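Long-range contacts in putative metal binding protein (Coccidioides immitis, PDB 3CVG), which is a putative metal-binding protein with a periplasmic-binding-protein fold, and probably captures a small ligand between its two lobes: residues R146-Y151 and W179-I184; V77-S82 and N235-L240; A117-D122 and F129-D134; V20-G25 and F54-Y59. One frame throughout, in Å; residues are numbered along the deposited sequence.

Contact 1 of 4, residues R146-Y151 and W179-I184; sequences RFLSRY and WYHQYI
Four backbone hydrogen bonds zip R146-Y151 and W179-I184 together as the parallel strands of a beta-alpha-beta unit, with helix 155-166 between them, in one lobe of the binding-protein fold: F147 N reaches W179 O, H181 N reaches F147 O, S149 N reaches H181 O at 2.7 Å, and Y183 N reaches S149 O. All lie in the carbonyl plane.

The tight part is the face carrying F147, S149 and Y180. The F147 and Y180 side chains run side by side, CD2 of F147 3.9 Å from CE1 of Y180, both with CG anti to the backbone N. The Y180 ring end lies against S149, whose CB is 3.5 Å from Y180 CZ. E160 takes both hydroxyls, OE2 to S149 and OE1 to Y180. On the other face L148 packs CG against Y183 CB at 3.8 Å.

The ends are more exposed, Y151, Q182 and R146 being only partly buried, although the Q182 amide still stacks closely over one face of the Y151 ring, the planes 17° apart and Q182 CG 3.9 Å from the centroid of Y151. CE1 of Y151 meets the edge of the Y180 ring. A calcium ion lies about 3 Å from the nearest side-chain atom of R150. At the other end the R146 chain bends at chi3 (59°), bringing NH2 3.5 Å from H181 CB.

E199 puts OE2 in a salt bridge with R146 NE and OE1 in a hydrogen bond with H181 ND1. On each face, then, one glutamate bridges the two segments, and both acids are probably ionised, stabilised by donors from both segments.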
# COMPACT_ATOMS: atom_id res chain seq x y z
N ARG A 146 7.39 9.65 19.93
CA ARG A 146 7.98 8.43 19.38
C ARG A 146 7.29 8.10 18.04
O ARG A 146 6.12 8.45 17.84
CB ARG A 146 7.84 7.26 20.37
CG ARG A 146 8.69 7.45 21.65
CD ARG A 146 8.38 6.38 22.69
NE ARG A 146 8.62 5.03 22.19
CZ ARG A 146 9.83 4.49 22.02
NH1 ARG A 146 10.92 5.19 22.31
NH2 ARG A 146 9.94 3.25 21.59
N PHE A 147 8.02 7.47 17.13
CA PHE A 147 7.49 7.11 15.81
C PHE A 147 7.63 5.61 15.59
O PHE A 147 8.74 5.08 15.69
CB PHE A 147 8.26 7.85 14.71
CG PHE A 147 7.76 7.55 13.34
CD1 PHE A 147 6.72 8.29 12.79
CD2 PHE A 147 8.29 6.49 12.60
CE1 PHE A 147 6.22 7.99 11.53
CE2 PHE A 147 7.79 6.19 11.34
CZ PHE A 147 6.75 6.94 10.81
N LEU A 148 6.52 4.94 15.27
CA LEU A 148 6.54 3.49 15.05
C LEU A 148 6.78 3.09 13.60
O LEU A 148 6.03 3.46 12.69
CB LEU A 148 5.23 2.84 15.54
CG LEU A 148 5.18 1.31 15.67
CD1 LEU A 148 4.15 0.93 16.73
CD2 LEU A 148 4.85 0.62 14.34
N SER A 149 7.84 2.32 13.39
CA SER A 149 8.21 1.84 12.07
C SER A 149 8.07 0.32 12.02
O SER A 149 8.55 -0.39 12.91
CB SER A 149 9.65 2.25 11.73
OG SER A 149 10.15 1.53 10.61
N ARG A 150 7.41 -0.19 10.98
CA ARG A 150 7.26 -1.63 10.82
C ARG A 150 8.61 -2.27 10.46
O ARG A 150 8.78 -3.48 10.60
CB ARG A 150 6.19 -1.94 9.78
CG ARG A 150 4.78 -1.74 10.34
CD ARG A 150 3.72 -1.83 9.25
NE ARG A 150 3.84 -3.06 8.48
CZ ARG A 150 3.44 -3.20 7.23
NH1 ARG A 150 2.87 -2.17 6.60
NH2 ARG A 150 3.61 -4.35 6.59
N TYR A 151 9.56 -1.44 10.00
CA TYR A 151 10.94 -1.88 9.70
C TYR A 151 10.96 -3.26 9.04
O TYR A 151 11.73 -4.15 9.46
CB TYR A 151 11.71 -1.93 11.04
CG TYR A 151 13.18 -1.53 10.96
CD1 TYR A 151 13.54 -0.24 10.61
CD2 TYR A 151 14.19 -2.45 11.25
CE1 TYR A 151 14.88 0.14 10.54
CE2 TYR A 151 15.52 -2.08 11.20
CZ TYR A 151 15.86 -0.79 10.85
OH TYR A 151 17.18 -0.41 10.83
N TRP A 179 13.87 7.00 19.79
CA TRP A 179 12.44 7.26 19.64
C TRP A 179 11.89 6.63 18.33
O TRP A 179 10.68 6.60 18.10
CB TRP A 179 12.16 8.76 19.63
CG TRP A 179 13.09 9.57 18.77
CD1 TRP A 179 14.23 10.21 19.17
CD2 TRP A 179 12.94 9.86 17.37
NE1 TRP A 179 14.80 10.88 18.11
CE2 TRP A 179 14.03 10.68 16.99
CE3 TRP A 179 12.00 9.49 16.40
CZ2 TRP A 179 14.20 11.15 15.68
CZ3 TRP A 179 12.17 9.96 15.10
CH2 TRP A 179 13.26 10.78 14.75
N TYR A 180 12.80 6.14 17.48
CA TYR A 180 12.41 5.49 16.23
C TYR A 180 12.15 4.05 16.66
O TYR A 180 13.08 3.25 16.80
CB TYR A 180 13.54 5.57 15.20
CG TYR A 180 13.17 5.09 13.81
CD1 TYR A 180 12.29 5.83 13.00
CD2 TYR A 180 13.71 3.92 13.29
CE1 TYR A 180 11.97 5.40 11.70
CE2 TYR A 180 13.40 3.48 12.00
CZ TYR A 180 12.53 4.22 11.21
OH TYR A 180 12.23 3.79 9.93
N HIS A 181 10.88 3.75 16.87
CA HIS A 181 10.42 2.46 17.37
C HIS A 181 10.12 1.39 16.34
O HIS A 181 9.19 1.50 15.54
CB HIS A 181 9.17 2.70 18.24
CG HIS A 181 8.59 1.45 18.83
ND1 HIS A 181 7.26 1.36 19.20
CD2 HIS A 181 9.14 0.25 19.11
CE1 HIS A 181 7.03 0.15 19.68
NE2 HIS A 181 8.15 -0.54 19.63
N GLN A 182 10.92 0.33 16.39
CA GLN A 182 10.79 -0.81 15.50
C GLN A 182 9.81 -1.81 16.08
O GLN A 182 10.08 -2.44 17.10
CB GLN A 182 12.15 -1.50 15.31
CG GLN A 182 13.17 -0.69 14.53
CD GLN A 182 14.51 -1.40 14.41
OE1 GLN A 182 14.58 -2.64 14.41
NE2 GLN A 182 15.58 -0.63 14.30
N TYR A 183 8.66 -1.95 15.43
CA TYR A 183 7.64 -2.91 15.87
C TYR A 183 7.33 -3.69 14.59
O TYR A 183 6.49 -3.28 13.78
CB TYR A 183 6.41 -2.17 16.38
CG TYR A 183 5.37 -3.08 16.99
CD1 TYR A 183 5.56 -3.65 18.26
CD2 TYR A 183 4.20 -3.39 16.30
CE1 TYR A 183 4.59 -4.51 18.82
CE2 TYR A 183 3.24 -4.25 16.84
CZ TYR A 183 3.44 -4.81 18.10
OH TYR A 183 2.49 -5.65 18.63
N ILE A 184 8.03 -4.80 14.41
CA ILE A 184 7.94 -5.60 13.20
C ILE A 184 6.78 -6.57 13.14
O ILE A 184 6.88 -7.72 13.58
CB ILE A 184 9.27 -6.35 12.99
CG1 ILE A 184 10.43 -5.37 13.22
CG2 ILE A 184 9.33 -6.93 11.58
CD1 ILE A 184 11.81 -6.02 13.33

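Contact 2 of 4, residues V77-S82 and N235-L240; sequences VGITYS and NPAHLL
V77-S82 runs antiparallel to N235-L240, and two hydrogen-bonded pairs carry the main-chain ladder. In the G78-L240 pair, L240 N lies 2.7 Å from G78 O and the return bond, G78 N to L240 O, is longer at 3.1 Å. In the T80-H238 pair, T80 N meets H238 O at 2.7 Å nearly along the C=O axis, while H238 N returns to T80 O at 2.9 Å.

Apolar contacts gather on the face of I79 and L239. With CG anti to its backbone N, L239 swings CD1 across to V77 CB, 3.6 Å away, and also to I79 CG1. I79 CG2 touches A237 CB at 3.9 Å.

Polar groups lie mainly toward the Y81 end. The N235 amide slants past the Y81 ring, ND2 3.6 Å from CD1, the two planes 23° apart; its ND2 is bonded to D105, and a water sits 2.7 Å from N235 OD1. T80 holds OG1 in the crowded position between backbone N and carbonyl carbon (chi1 54°) and bonds E86.

The ladder joins strand 77-80 to strand 234-241 in the sheet of a lobe of the periplasmic-binding-protein type. Around it, V77 and I79 bond G25 of strand 20-26 on the far edge of strand 77-80, and A237 bonds A102 of strand 100-111. Helix 248-259 packs on V77 and L239, while helix 63-71 packs on T80 and L240.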
# COMPACT_ATOMS: atom_id res chain seq x y z
N VAL A 77 0.92 -12.06 -13.44
CA VAL A 77 0.81 -10.62 -13.28
C VAL A 77 1.13 -10.25 -11.84
O VAL A 77 1.20 -11.11 -10.97
CB VAL A 77 -0.60 -10.12 -13.62
CG1 VAL A 77 -0.85 -10.26 -15.11
CG2 VAL A 77 -1.64 -10.91 -12.84
N GLY A 78 1.33 -8.96 -11.61
CA GLY A 78 1.63 -8.50 -10.27
C GLY A 78 1.16 -7.08 -10.07
O GLY A 78 1.38 -6.22 -10.93
N ILE A 79 0.49 -6.84 -8.96
CA ILE A 79 0.04 -5.50 -8.65
C ILE A 79 1.13 -4.99 -7.72
O ILE A 79 1.34 -5.52 -6.63
CB ILE A 79 -1.33 -5.49 -7.96
CG1 ILE A 79 -2.38 -6.11 -8.88
CG2 ILE A 79 -1.73 -4.06 -7.60
CD1 ILE A 79 -3.78 -6.11 -8.32
N THR A 80 1.83 -3.96 -8.17
CA THR A 80 2.93 -3.41 -7.41
C THR A 80 2.70 -1.98 -6.94
O THR A 80 1.77 -1.30 -7.41
CB THR A 80 4.22 -3.49 -8.25
OG1 THR A 80 4.00 -2.88 -9.52
CG2 THR A 80 4.59 -4.95 -8.48
N TYR A 81 3.55 -1.52 -6.02
CA TYR A 81 3.44 -0.19 -5.46
C TYR A 81 4.73 0.62 -5.56
O TYR A 81 5.08 1.36 -4.64
CB TYR A 81 3.04 -0.30 -3.99
CG TYR A 81 1.82 -1.17 -3.76
CD1 TYR A 81 0.54 -0.61 -3.70
CD2 TYR A 81 1.95 -2.55 -3.57
CE1 TYR A 81 -0.58 -1.41 -3.46
CE2 TYR A 81 0.83 -3.35 -3.34
CZ TYR A 81 -0.42 -2.77 -3.28
OH TYR A 81 -1.51 -3.56 -3.01
N SER A 82 5.45 0.48 -6.67
CA SER A 82 6.69 1.23 -6.84
C SER A 82 6.96 1.55 -8.31
O SER A 82 7.52 0.74 -9.04
CB SER A 82 7.87 0.44 -6.26
OG SER A 82 9.10 1.14 -6.47
N ASN A 235 -0.51 6.35 -2.69
CA ASN A 235 0.07 5.02 -2.88
C ASN A 235 -0.50 4.36 -4.13
O ASN A 235 -1.41 3.54 -4.06
CB ASN A 235 -0.19 4.15 -1.65
CG ASN A 235 0.50 2.79 -1.74
OD1 ASN A 235 1.59 2.67 -2.30
ND2 ASN A 235 -0.12 1.77 -1.15
N PRO A 236 0.05 4.71 -5.30
CA PRO A 236 -0.41 4.15 -6.57
C PRO A 236 -0.09 2.67 -6.74
O PRO A 236 0.98 2.20 -6.36
CB PRO A 236 0.28 5.03 -7.61
CG PRO A 236 1.58 5.36 -6.93
CD PRO A 236 1.14 5.68 -5.51
N ALA A 237 -1.04 1.95 -7.34
CA ALA A 237 -0.89 0.53 -7.60
C ALA A 237 -0.95 0.31 -9.10
O ALA A 237 -1.84 0.82 -9.77
CB ALA A 237 -2.02 -0.25 -6.91
N HIS A 238 0.03 -0.43 -9.62
CA HIS A 238 0.10 -0.73 -11.04
C HIS A 238 0.15 -2.24 -11.25
O HIS A 238 0.61 -2.99 -10.37
CB HIS A 238 1.37 -0.13 -11.68
CG HIS A 238 1.28 1.34 -11.95
ND1 HIS A 238 1.41 2.29 -10.96
CD2 HIS A 238 1.08 2.02 -13.10
CE1 HIS A 238 1.30 3.50 -11.49
NE2 HIS A 238 1.10 3.36 -12.79
N LEU A 239 -0.33 -2.69 -12.41
CA LEU A 239 -0.30 -4.11 -12.74
C LEU A 239 0.85 -4.34 -13.71
O LEU A 239 1.08 -3.53 -14.61
CB LEU A 239 -1.60 -4.56 -13.41
CG LEU A 239 -1.61 -6.04 -13.80
CD1 LEU A 239 -1.79 -6.89 -12.56
CD2 LEU A 239 -2.73 -6.32 -14.78
N LEU A 240 1.58 -5.44 -13.51
CA LEU A 240 2.69 -5.78 -14.39
C LEU A 240 2.39 -7.09 -15.09
O LEU A 240 1.99 -8.06 -14.45
CB LEU A 240 3.99 -5.91 -13.60
CG LEU A 240 4.58 -4.65 -12.96
CD1 LEU A 240 5.82 -5.02 -12.14
CD2 LEU A 240 4.94 -3.64 -14.04
O HOH W 1 4.14 3.62 -2.28

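Contact 3 of 4, residues A117-D122 and F129-D134; sequences AKLSGD and FSKMHD
One polar bond and a patch of aliphatic packing join the loop A117-D122 to the helix turn F129-D134. The bond belongs to K131. From a first torsion well away from a staggered position (chi1 -146°) its chain runs fully extended, crossing the A117 carbonyl with CG 3.5 Å from A117 O, and ends with NZ 2.9 Å from K118 O. The ammonium sits above the carbonyl plane, 27° out of it, so it grips the oxygen from over the plane and not on a lone pair.

The apolar part lies alongside the base of that chain. L119 slides past K131 in the opposite direction, its CD2 3.8 Å from K131 CB, and the same methyl approaches M132 CG at 4.2 Å. A117 points its CB at the helix and meets CG of the selenomethionine M132 at 3.9 Å.

A117 N is also bonded to the Y200 hydroxyl, and L119 and M132 both lie against Y200. This is plain packing of the connection between strand 100-111 and helix 125-138, folded back along the helix it leads into, in one α/β lobe of a binding-protein fold.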
# COMPACT_ATOMS: atom_id res chain seq x y z
N ALA A 117 4.03 16.41 19.67
CA ALA A 117 4.85 17.05 18.65
C ALA A 117 4.19 18.36 18.20
O ALA A 117 4.77 19.13 17.43
CB ALA A 117 5.01 16.13 17.45
N LYS A 118 2.98 18.60 18.69
CA LYS A 118 2.24 19.82 18.37
C LYS A 118 2.09 20.05 16.86
O LYS A 118 2.29 21.15 16.36
CB LYS A 118 2.92 21.02 19.05
CG LYS A 118 2.97 20.84 20.55
CD LYS A 118 3.80 21.89 21.27
CE LYS A 118 3.81 21.61 22.77
NZ LYS A 118 4.19 20.18 23.09
N LEU A 119 1.72 18.98 16.15
CA LEU A 119 1.52 19.03 14.71
C LEU A 119 0.26 19.80 14.34
O LEU A 119 -0.78 19.64 14.98
CB LEU A 119 1.41 17.61 14.15
CG LEU A 119 2.61 16.68 14.36
CD1 LEU A 119 2.41 15.42 13.53
CD2 LEU A 119 3.89 17.39 13.94
N SER A 120 0.37 20.63 13.31
CA SER A 120 -0.76 21.43 12.83
C SER A 120 -1.27 20.85 11.51
O SER A 120 -0.54 20.76 10.53
CB SER A 120 -0.32 22.88 12.62
OG SER A 120 -1.40 23.68 12.17
N GLY A 121 -2.55 20.47 11.50
CA GLY A 121 -3.16 19.87 10.33
C GLY A 121 -2.86 20.43 8.95
O GLY A 121 -2.79 19.67 7.98
N ASP A 122 -2.67 21.74 8.84
CA ASP A 122 -2.40 22.34 7.54
C ASP A 122 -0.95 22.22 7.07
O ASP A 122 -0.67 22.36 5.88
CB ASP A 122 -2.82 23.81 7.54
CG ASP A 122 -4.26 24.01 8.00
OD1 ASP A 122 -5.13 23.19 7.62
OD2 ASP A 122 -4.52 24.98 8.74
N PHE A 129 7.17 15.94 9.77
CA PHE A 129 8.28 15.06 10.11
C PHE A 129 9.40 15.85 10.77
O PHE A 129 10.00 15.39 11.73
CB PHE A 129 8.79 14.33 8.86
CG PHE A 129 8.07 13.03 8.60
CD1 PHE A 129 6.73 13.02 8.23
CD2 PHE A 129 8.72 11.82 8.82
CE1 PHE A 129 6.03 11.82 8.09
CE2 PHE A 129 8.03 10.61 8.69
CZ PHE A 129 6.69 10.61 8.32
N SER A 130 9.67 17.06 10.27
CA SER A 130 10.70 17.91 10.86
C SER A 130 10.34 18.24 12.31
O SER A 130 11.19 18.22 13.20
CB SER A 130 10.83 19.21 10.06
OG SER A 130 11.66 20.14 10.74
N LYS A 131 9.06 18.53 12.53
CA LYS A 131 8.57 18.87 13.86
C LYS A 131 8.67 17.68 14.83
O LYS A 131 9.09 17.85 15.98
CB LYS A 131 7.11 19.34 13.77
CG LYS A 131 6.73 20.42 14.77
CD LYS A 131 5.41 21.07 14.37
CE LYS A 131 5.07 22.26 15.25
NZ LYS A 131 3.88 23.00 14.74
N MSE A 132 8.27 16.50 14.38
CA MSE A 132 8.36 15.32 15.23
C MSE A 132 9.81 15.07 15.63
O MSE A 132 10.10 14.82 16.80
CB MSE A 132 7.81 14.07 14.51
CG MSE A 132 6.28 13.95 14.51
SE MSE A 132 5.60 12.32 13.67
CE MSE A 132 6.62 11.03 14.69
N HIS A 133 10.71 15.14 14.66
CA HIS A 133 12.13 14.91 14.93
C HIS A 133 12.67 15.81 16.04
O HIS A 133 13.23 15.31 17.02
CB HIS A 133 12.96 15.13 13.66
CG HIS A 133 14.44 15.19 13.90
ND1 HIS A 133 15.09 16.34 14.29
CD2 HIS A 133 15.39 14.23 13.84
CE1 HIS A 133 16.37 16.09 14.46
NE2 HIS A 133 16.59 14.81 14.19
N ASP A 134 12.48 17.12 15.90
CA ASP A 134 12.97 18.07 16.89
C ASP A 134 12.33 17.85 18.26
O ASP A 134 13.01 17.91 19.30
CB ASP A 134 12.72 19.50 16.41
CG ASP A 134 13.39 19.79 15.07
OD1 ASP A 134 14.26 19.00 14.64
OD2 ASP A 134 13.04 20.81 14.45

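Contact 4 of 4, residues V20-G25 and F54-Y59; sequences VQLRIG and FKVAWY
Strands 20-26 and 55-60 are parallel neighbours in an α/β lobe of the periplasmic-binding-protein type, with helix 34-47 in the connection between them. Their ladder is broken by a beta bulge: V20 pairs with K55, but R23 already pairs with A57, so Q21 and L22 face V56 alone. The bulge stretches the first bond, Q21 N to K55 O, to a weak 3.3 Å, and it leaves the buried L22 N without a partner. Past it the bonds are sound: A57 N to L22 O at 2.9 Å, I24 N to A57 O at 2.8 Å, each nearly along the C=O axis, and Y59 N to I24 O at 2.7 Å.

V56 is the apolar centre. Its CG1, anti to the backbone N, touches I24 CD1 at 3.7 Å and L22 CG at 3.9 Å, while its CG2 packs on L22 CD2. At the ragged end the extended Q21 crosses F54 at about a right angle, OE1 3.3 Å from F54 CB. On the face of R23 and Y59, the two chains lie alongside, with CB of R23 at the ring edge, 4.1 Å from Y59 CE2; the guanidinium goes on to a salt bridge with D76.

Helix 34-47 packs on F54 and V56, and helix 248-259 on Q21, L22, I24 and F54. Strand 7-9 lies against K55, A57 and W58, while strand 77-80 takes the other edge of strand 20-26.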
# COMPACT_ATOMS: atom_id res chain seq x y z
N VAL A 20 -6.32 -23.66 -13.30
CA VAL A 20 -5.79 -22.35 -12.94
C VAL A 20 -5.21 -21.70 -14.19
O VAL A 20 -4.30 -22.25 -14.82
CB VAL A 20 -4.68 -22.46 -11.88
CG1 VAL A 20 -4.03 -21.10 -11.66
CG2 VAL A 20 -5.26 -22.98 -10.57
N GLN A 21 -5.72 -20.53 -14.56
CA GLN A 21 -5.23 -19.84 -15.75
C GLN A 21 -4.85 -18.38 -15.51
O GLN A 21 -4.81 -17.58 -16.46
CB GLN A 21 -6.26 -19.92 -16.87
CG GLN A 21 -6.56 -21.33 -17.33
CD GLN A 21 -7.47 -21.35 -18.55
OE1 GLN A 21 -8.57 -20.80 -18.52
NE2 GLN A 21 -7.02 -21.99 -19.62
N LEU A 22 -4.58 -18.02 -14.26
CA LEU A 22 -4.19 -16.66 -13.91
C LEU A 22 -3.64 -16.60 -12.49
O LEU A 22 -4.37 -16.81 -11.52
CB LEU A 22 -5.39 -15.70 -14.05
CG LEU A 22 -5.13 -14.22 -13.71
CD1 LEU A 22 -3.98 -13.69 -14.55
CD2 LEU A 22 -6.39 -13.40 -13.95
N ARG A 23 -2.35 -16.31 -12.38
CA ARG A 23 -1.68 -16.21 -11.09
C ARG A 23 -1.25 -14.76 -10.86
O ARG A 23 -0.55 -14.17 -11.69
CB ARG A 23 -0.45 -17.12 -11.08
CG ARG A 23 -0.77 -18.60 -11.31
CD ARG A 23 0.49 -19.35 -11.70
NE ARG A 23 1.00 -18.84 -12.97
CZ ARG A 23 2.25 -19.02 -13.40
NH1 ARG A 23 3.12 -19.70 -12.66
NH2 ARG A 23 2.63 -18.52 -14.57
N ILE A 24 -1.68 -14.20 -9.74
CA ILE A 24 -1.38 -12.81 -9.41
C ILE A 24 -0.57 -12.67 -8.12
O ILE A 24 -0.95 -13.22 -7.09
CB ILE A 24 -2.68 -11.98 -9.22
CG1 ILE A 24 -3.64 -12.23 -10.39
CG2 ILE A 24 -2.34 -10.50 -9.14
CD1 ILE A 24 -5.02 -11.64 -10.16
N GLY A 25 0.53 -11.94 -8.20
CA GLY A 25 1.35 -11.71 -7.03
C GLY A 25 1.06 -10.32 -6.50
O GLY A 25 1.11 -9.34 -7.25
N PHE A 54 -12.58 -21.04 -15.17
CA PHE A 54 -11.20 -21.12 -14.70
C PHE A 54 -11.04 -20.39 -13.36
O PHE A 54 -11.84 -19.52 -13.02
CB PHE A 54 -10.26 -20.50 -15.75
CG PHE A 54 -10.48 -19.03 -15.96
CD1 PHE A 54 -9.82 -18.10 -15.17
CD2 PHE A 54 -11.37 -18.59 -16.94
CE1 PHE A 54 -10.04 -16.74 -15.35
CE2 PHE A 54 -11.60 -17.23 -17.12
CZ PHE A 54 -10.93 -16.30 -16.32
N LYS A 55 -10.00 -20.77 -12.62
CA LYS A 55 -9.72 -20.17 -11.31
C LYS A 55 -8.59 -19.15 -11.41
O LYS A 55 -7.83 -19.13 -12.38
CB LYS A 55 -9.33 -21.26 -10.30
CG LYS A 55 -10.48 -22.18 -9.92
CD LYS A 55 -9.97 -23.45 -9.26
CE LYS A 55 -11.12 -24.40 -8.97
NZ LYS A 55 -10.64 -25.75 -8.55
N VAL A 56 -8.49 -18.30 -10.39
CA VAL A 56 -7.46 -17.28 -10.32
C VAL A 56 -6.77 -17.39 -8.96
O VAL A 56 -7.39 -17.18 -7.92
CB VAL A 56 -8.06 -15.86 -10.46
CG1 VAL A 56 -6.97 -14.81 -10.30
CG2 VAL A 56 -8.74 -15.72 -11.81
N ALA A 57 -5.48 -17.71 -8.98
CA ALA A 57 -4.72 -17.86 -7.75
C ALA A 57 -3.95 -16.59 -7.40
O ALA A 57 -3.37 -15.94 -8.27
CB ALA A 57 -3.76 -19.04 -7.86
N TRP A 58 -3.95 -16.26 -6.11
CA TRP A 58 -3.25 -15.08 -5.60
C TRP A 58 -2.07 -15.47 -4.71
O TRP A 58 -2.23 -16.16 -3.70
CB TRP A 58 -4.21 -14.18 -4.80
CG TRP A 58 -3.50 -13.21 -3.89
CD1 TRP A 58 -2.45 -12.39 -4.21
CD2 TRP A 58 -3.76 -12.98 -2.49
NE1 TRP A 58 -2.04 -11.68 -3.11
CE2 TRP A 58 -2.83 -12.02 -2.04
CE3 TRP A 58 -4.69 -13.50 -1.58
CZ2 TRP A 58 -2.79 -11.57 -0.72
CZ3 TRP A 58 -4.66 -13.04 -0.26
CH2 TRP A 58 -3.72 -12.09 0.15
N TYR A 59 -0.88 -15.03 -5.11
CA TYR A 59 0.35 -15.28 -4.36
C TYR A 59 0.69 -14.02 -3.56
O TYR A 59 0.79 -12.93 -4.12
CB TYR A 59 1.49 -15.60 -5.32
CG TYR A 59 1.46 -17.01 -5.84
CD1 TYR A 59 2.10 -18.04 -5.15
CD2 TYR A 59 0.79 -17.32 -7.02
CE1 TYR A 59 2.06 -19.36 -5.62
CE2 TYR A 59 0.74 -18.63 -7.50
CZ TYR A 59 1.38 -19.64 -6.80
OH TYR A 59 1.33 -20.92 -7.28

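From the N terminus, contact 4 closes first, joining strands 20-26 and 55-60 around helix 34-47. V77-S82 then opens contact 2, whose partner N235-L240 comes more than 150 residues later; the long excursion between holds contacts 3 and 1 in turn, neither crossing the other. Contact 3 closes a short loop into helix 125-138, and contact 1 pairs the strands on either side of helix 155-166. Contacts 2 and 4 adjoin in one sheet, strand 77-80 lying next to strand 20-26, with V77 packed against I24. At the far end contacts 3 and 1 touch through M132 and F147. Contacts 4 and 3, their centres about 44 Å apart, lie on opposite sides of the chain's centre.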